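Local coordinates for DNA alpha-glucosyltransferase (Enterobacteria phage T4, PDB 1XV5), which belongs to the GT-B clan of glycosyltransferases and binds uridine-5'-diphosphate in the cleft between two Rossmann-like domains, at residues 18-23 and 306-311. Residues are numbered along the deposited sequence; the frame is centred on the assembly and turned at random.
With UDP (uridine-5'-diphosphate), chain C.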
ATOM      1  N   THR A  18      -6.569  -3.752  -0.999  1.00 14.48           N
ATOM      2  CA  THR A  18      -7.927  -3.231  -1.016  1.00 15.35           C
ATOM      3  C   THR A  18      -7.897  -1.804  -1.555  1.00 15.89           C
ATOM      4  O   THR A  18      -8.703  -1.433  -2.406  1.00 16.75           O
ATOM      5  CB  THR A  18      -8.538  -3.254   0.399  1.00 16.96           C
ATOM      6  OG1 THR A  18      -8.823  -4.612   0.759  1.00 15.73           O
ATOM      7  CG2 THR A  18      -9.817  -2.429   0.454  1.00 16.49           C
ATOM      8  N   LYS A  19      -6.954  -1.011  -1.057  1.00 15.25           N
ATOM      9  CA  LYS A  19      -6.809   0.372  -1.498  1.00 14.66           C
ATOM     10  C   LYS A  19      -6.585   0.422  -3.011  1.00 13.38           C
ATOM     11  O   LYS A  19      -7.232   1.190  -3.722  1.00 14.53           O
ATOM     12  CB  LYS A  19      -5.629   1.024  -0.775  1.00 15.55           C
ATOM     13  CG  LYS A  19      -5.357   2.460  -1.191  1.00 16.53           C
ATOM     14  CD  LYS A  19      -6.567   3.350  -0.965  1.00 19.46           C
ATOM     15  CE  LYS A  19      -6.211   4.807  -1.219  1.00 18.84           C
ATOM     16  NZ  LYS A  19      -7.392   5.696  -1.148  1.00 22.08           N
ATOM     17  N   PHE A  20      -5.658  -0.398  -3.494  1.00 13.19           N
ATOM     18  CA  PHE A  20      -5.362  -0.448  -4.919  1.00 13.97           C
ATOM     19  C   PHE A  20      -6.621  -0.812  -5.700  1.00 14.85           C
ATOM     20  O   PHE A  20      -6.957  -0.168  -6.689  1.00 14.70           O
ATOM     21  CB  PHE A  20      -4.278  -1.491  -5.202  1.00 13.31           C
ATOM     22  CG  PHE A  20      -4.004  -1.695  -6.664  1.00 14.60           C
ATOM     23  CD1 PHE A  20      -3.163  -0.833  -7.357  1.00 13.62           C
ATOM     24  CD2 PHE A  20      -4.600  -2.749  -7.354  1.00 14.78           C
ATOM     25  CE1 PHE A  20      -2.916  -1.013  -8.714  1.00 15.30           C
ATOM     26  CE2 PHE A  20      -4.360  -2.942  -8.718  1.00 16.77           C
ATOM     27  CZ  PHE A  20      -3.518  -2.075  -9.398  1.00 17.52           C
ATOM     28  N   SER A  21      -7.314  -1.851  -5.246  1.00 15.41           N
ATOM     29  CA  SER A  21      -8.524  -2.298  -5.925  1.00 15.84           C
ATOM     30  C   SER A  21      -9.585  -1.205  -6.020  1.00 15.44           C
ATOM     31  O   SER A  21     -10.266  -1.086  -7.037  1.00 15.93           O
ATOM     32  CB  SER A  21      -9.096  -3.529  -5.218  1.00 14.15           C
ATOM     33  OG  SER A  21      -8.193  -4.621  -5.318  1.00 16.03           O
ATOM     34  N   LEU A  22      -9.720  -0.404  -4.968  1.00 15.71           N
ATOM     35  CA  LEU A  22     -10.707   0.668  -4.964  1.00 16.25           C
ATOM     36  C   LEU A  22     -10.284   1.814  -5.878  1.00 17.02           C
ATOM     37  O   LEU A  22     -11.109   2.388  -6.591  1.00 16.52           O
ATOM     38  CB  LEU A  22     -10.931   1.173  -3.536  1.00 16.65           C
ATOM     39  CG  LEU A  22     -11.481   0.121  -2.561  1.00 20.19           C
ATOM     40  CD1 LEU A  22     -11.651   0.729  -1.176  1.00 19.78           C
ATOM     41  CD2 LEU A  22     -12.816  -0.404  -3.074  1.00 20.78           C
ATOM     42  N   GLU A  23      -8.996   2.146  -5.860  1.00 15.12           N
ATOM     43  CA  GLU A  23      -8.477   3.214  -6.710  1.00 14.77           C
ATOM     44  C   GLU A  23      -8.552   2.770  -8.168  1.00 15.50           C
ATOM     45  O   GLU A  23      -8.799   3.578  -9.063  1.00 15.79           O
ATOM     46  CB  GLU A  23      -7.026   3.537  -6.330  1.00 16.32           C
ATOM     47  CG  GLU A  23      -6.894   4.193  -4.968  1.00 15.38           C
ATOM     48  CD  GLU A  23      -7.367   5.637  -4.966  1.00 16.42           C
ATOM     49  OE1 GLU A  23      -7.657   6.166  -3.874  1.00 15.75           O
ATOM     50  OE2 GLU A  23      -7.437   6.251  -6.051  1.00 16.73           O
ATOM     51  N   LEU A 306       6.051   3.674  -4.546  1.00 12.33           N
ATOM     52  CA  LEU A 306       5.986   4.210  -3.195  1.00 13.16           C
ATOM     53  C   LEU A 306       4.741   3.467  -2.728  1.00 12.91           C
ATOM     54  O   LEU A 306       4.051   2.839  -3.543  1.00 12.85           O
ATOM     55  CB  LEU A 306       5.722   5.719  -3.177  1.00 12.72           C
ATOM     56  CG  LEU A 306       6.952   6.623  -3.269  1.00 11.77           C
ATOM     57  CD1 LEU A 306       6.504   8.077  -3.346  1.00 12.48           C
ATOM     58  CD2 LEU A 306       7.858   6.395  -2.052  1.00 10.50           C
ATOM     59  N   GLU A 307       4.457   3.515  -1.436  1.00 13.47           N
ATOM     60  CA  GLU A 307       3.284   2.840  -0.895  1.00 12.23           C
ATOM     61  C   GLU A 307       2.159   3.845  -0.705  1.00 12.30           C
ATOM     62  O   GLU A 307       2.379   5.056  -0.773  1.00 12.07           O
ATOM     63  CB  GLU A 307       3.636   2.187   0.438  1.00 13.67           C
ATOM     64  CG  GLU A 307       4.704   1.129   0.300  1.00 12.68           C
ATOM     65  CD  GLU A 307       5.095   0.521   1.624  1.00 15.27           C
ATOM     66  OE1 GLU A 307       5.913   1.130   2.347  1.00 14.38           O
ATOM     67  OE2 GLU A 307       4.566  -0.560   1.942  1.00 15.30           O
ATOM     68  N   TYR A 308       0.950   3.350  -0.475  1.00 12.24           N
ATOM     69  CA  TYR A 308      -0.174   4.252  -0.288  1.00 12.34           C
ATOM     70  C   TYR A 308       0.015   5.208   0.878  1.00 12.22           C
ATOM     71  O   TYR A 308      -0.334   6.380   0.770  1.00 11.84           O
ATOM     72  CB  TYR A 308      -1.475   3.463  -0.144  1.00 12.05           C
ATOM     73  CG  TYR A 308      -1.978   2.989  -1.486  1.00 12.71           C
ATOM     74  CD1 TYR A 308      -1.980   1.638  -1.821  1.00 11.96           C
ATOM     75  CD2 TYR A 308      -2.381   3.911  -2.457  1.00 12.06           C
ATOM     76  CE1 TYR A 308      -2.365   1.216  -3.098  1.00 11.88           C
ATOM     77  CE2 TYR A 308      -2.761   3.500  -3.728  1.00 11.52           C
ATOM     78  CZ  TYR A 308      -2.750   2.157  -4.043  1.00 12.63           C
ATOM     79  OH  TYR A 308      -3.106   1.763  -5.315  1.00 15.07           O
ATOM     80  N   THR A 309       0.574   4.732   1.988  1.00 13.47           N
ATOM     81  CA  THR A 309       0.784   5.631   3.114  1.00 12.90           C
ATOM     82  C   THR A 309       1.749   6.752   2.732  1.00 12.12           C
ATOM     83  O   THR A 309       1.658   7.849   3.270  1.00 13.63           O
ATOM     84  CB  THR A 309       1.300   4.890   4.370  1.00 12.90           C
ATOM     85  OG1 THR A 309       2.384   4.026   4.018  1.00 13.48           O
ATOM     86  CG2 THR A 309       0.171   4.070   4.998  1.00 13.46           C
ATOM     87  N   HIS A 310       2.672   6.481   1.809  1.00 12.48           N
ATOM     88  CA  HIS A 310       3.603   7.520   1.347  1.00 13.03           C
ATOM     89  C   HIS A 310       2.777   8.604   0.649  1.00 11.72           C
ATOM     90  O   HIS A 310       2.866   9.793   0.960  1.00 11.08           O
ATOM     91  CB  HIS A 310       4.581   6.975   0.297  1.00 12.25           C
ATOM     92  CG  HIS A 310       5.726   6.190   0.855  1.00 12.82           C
ATOM     93  ND1 HIS A 310       6.001   4.901   0.450  1.00 10.82           N
ATOM     94  CD2 HIS A 310       6.721   6.540   1.705  1.00 11.61           C
ATOM     95  CE1 HIS A 310       7.120   4.493   1.021  1.00 13.13           C
ATOM     96  NE2 HIS A 310       7.577   5.468   1.787  1.00 11.83           N
ATOM     97  N   LEU A 311       1.981   8.169  -0.318  1.00 11.14           N
ATOM     98  CA  LEU A 311       1.161   9.081  -1.103  1.00 11.13           C
ATOM     99  C   LEU A 311       0.152   9.860  -0.277  1.00 10.92           C
ATOM    100  O   LEU A 311      -0.097  11.037  -0.532  1.00 10.26           O
ATOM    101  CB  LEU A 311       0.440   8.305  -2.209  1.00 11.18           C
ATOM    102  CG  LEU A 311       1.324   7.422  -3.100  1.00 11.10           C
ATOM    103  CD1 LEU A 311       0.470   6.837  -4.218  1.00 10.26           C
ATOM    104  CD2 LEU A 311       2.489   8.239  -3.685  1.00  9.97           C
TER
HETATM  105  N1  UDP C1402      -4.793   1.624   6.124  1.00 14.65           N
HETATM  106  C2  UDP C1402      -5.991   1.945   6.731  1.00 15.39           C
HETATM  107  N3  UDP C1402      -6.097   1.554   8.042  1.00 15.20           N
HETATM  108  C4  UDP C1402      -5.140   0.896   8.792  1.00 15.59           C
HETATM  109  C5  UDP C1402      -3.924   0.611   8.093  1.00 15.10           C
HETATM  110  C6  UDP C1402      -3.797   0.974   6.813  1.00 15.14           C
HETATM  111  O2  UDP C1402      -6.886   2.539   6.152  1.00 17.04           O
HETATM  112  O4  UDP C1402      -5.380   0.611   9.964  1.00 15.42           O
HETATM  113  C1' UDP C1402      -4.627   1.994   4.715  1.00 15.00           C
HETATM  114  C2' UDP C1402      -3.461   2.936   4.434  1.00 14.74           C
HETATM  115  O2' UDP C1402      -3.808   4.274   4.721  1.00 16.48           O
HETATM  116  C3' UDP C1402      -3.237   2.650   2.955  1.00 15.37           C
HETATM  117  C4' UDP C1402      -3.415   1.133   2.905  1.00 15.24           C
HETATM  118  O4' UDP C1402      -4.332   0.821   3.988  1.00 15.06           O
HETATM  119  O3' UDP C1402      -4.260   3.286   2.190  1.00 14.08           O
HETATM  120  C5' UDP C1402      -2.140   0.332   3.080  1.00 11.90           C
HETATM  121  O5' UDP C1402      -1.404   0.327   1.863  1.00 14.32           O
HETATM  122  PA  UDP C1402       0.173   0.558   1.804  1.00 13.76           P
HETATM  123  O1A UDP C1402       0.532   0.475   0.373  1.00 13.92           O
HETATM  124  O2A UDP C1402       0.505   1.792   2.565  1.00 15.24           O
HETATM  125  O3A UDP C1402       0.835  -0.698   2.619  1.00 14.14           O
HETATM  126  PB  UDP C1402       0.368  -2.260   2.785  1.00 15.09           P
HETATM  127  O1B UDP C1402       1.611  -3.071   2.845  1.00 14.27           O
HETATM  128  O2B UDP C1402      -0.593  -2.329   3.908  1.00 17.29           O
HETATM  129  O3B UDP C1402      -0.393  -2.595   1.432  1.00 16.48           O
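Tyr308 reaches from the first turn of helix 308-316 to helix 17-30 and lays one face of its ring against the aliphatic part of Lys19. In this CH-pi contact Lys19 CG sits almost squarely over the ring centre, 3.4 Å from the centroid of the Tyr308 ring and only 10° off the normal. Lys19 runs out with CG anti to its backbone N (chi1 178°) and then bends at chi2 (58°); the methylene comes down on the ring while the ammonium runs on past it. There Lys19 NZ meets Glu23 OE1 at 2.8 Å, one turn further along the same helix, in a salt bridge that takes the anti lone pair of the carboxylate; Glu23 OE2 is held in turn by Asp180 N.

At the far end of the ring, Tyr308 OH lies at the edge of the Phe20 ring, near its plane, 3.3 Å from Phe20 CD1. The phenol's polar partner is the carbonyl of Pro178, a bond that probably steadies the hydroxyl end of the ring.

The backbone beneath Tyr308 works on the ligand. Tyr308 N donates to UDP O1A (3.0 Å) and Thr309 N to UDP O2A (3.0 Å), so the start of the helix, with Glu307 at its N-cap position, grips the alpha phosphate and probably eases its negative charge. Across the cleft, Lys19 CG comes within 3.6 Å of UDP O3', while Lys210 and Arg205 also bind the nucleotide. Two parallel-sheet domains thus meet over a phosphate-binding helix N-terminus, the arrangement characteristic of the interdomain nucleotide site of GT-B glycosyltransferases.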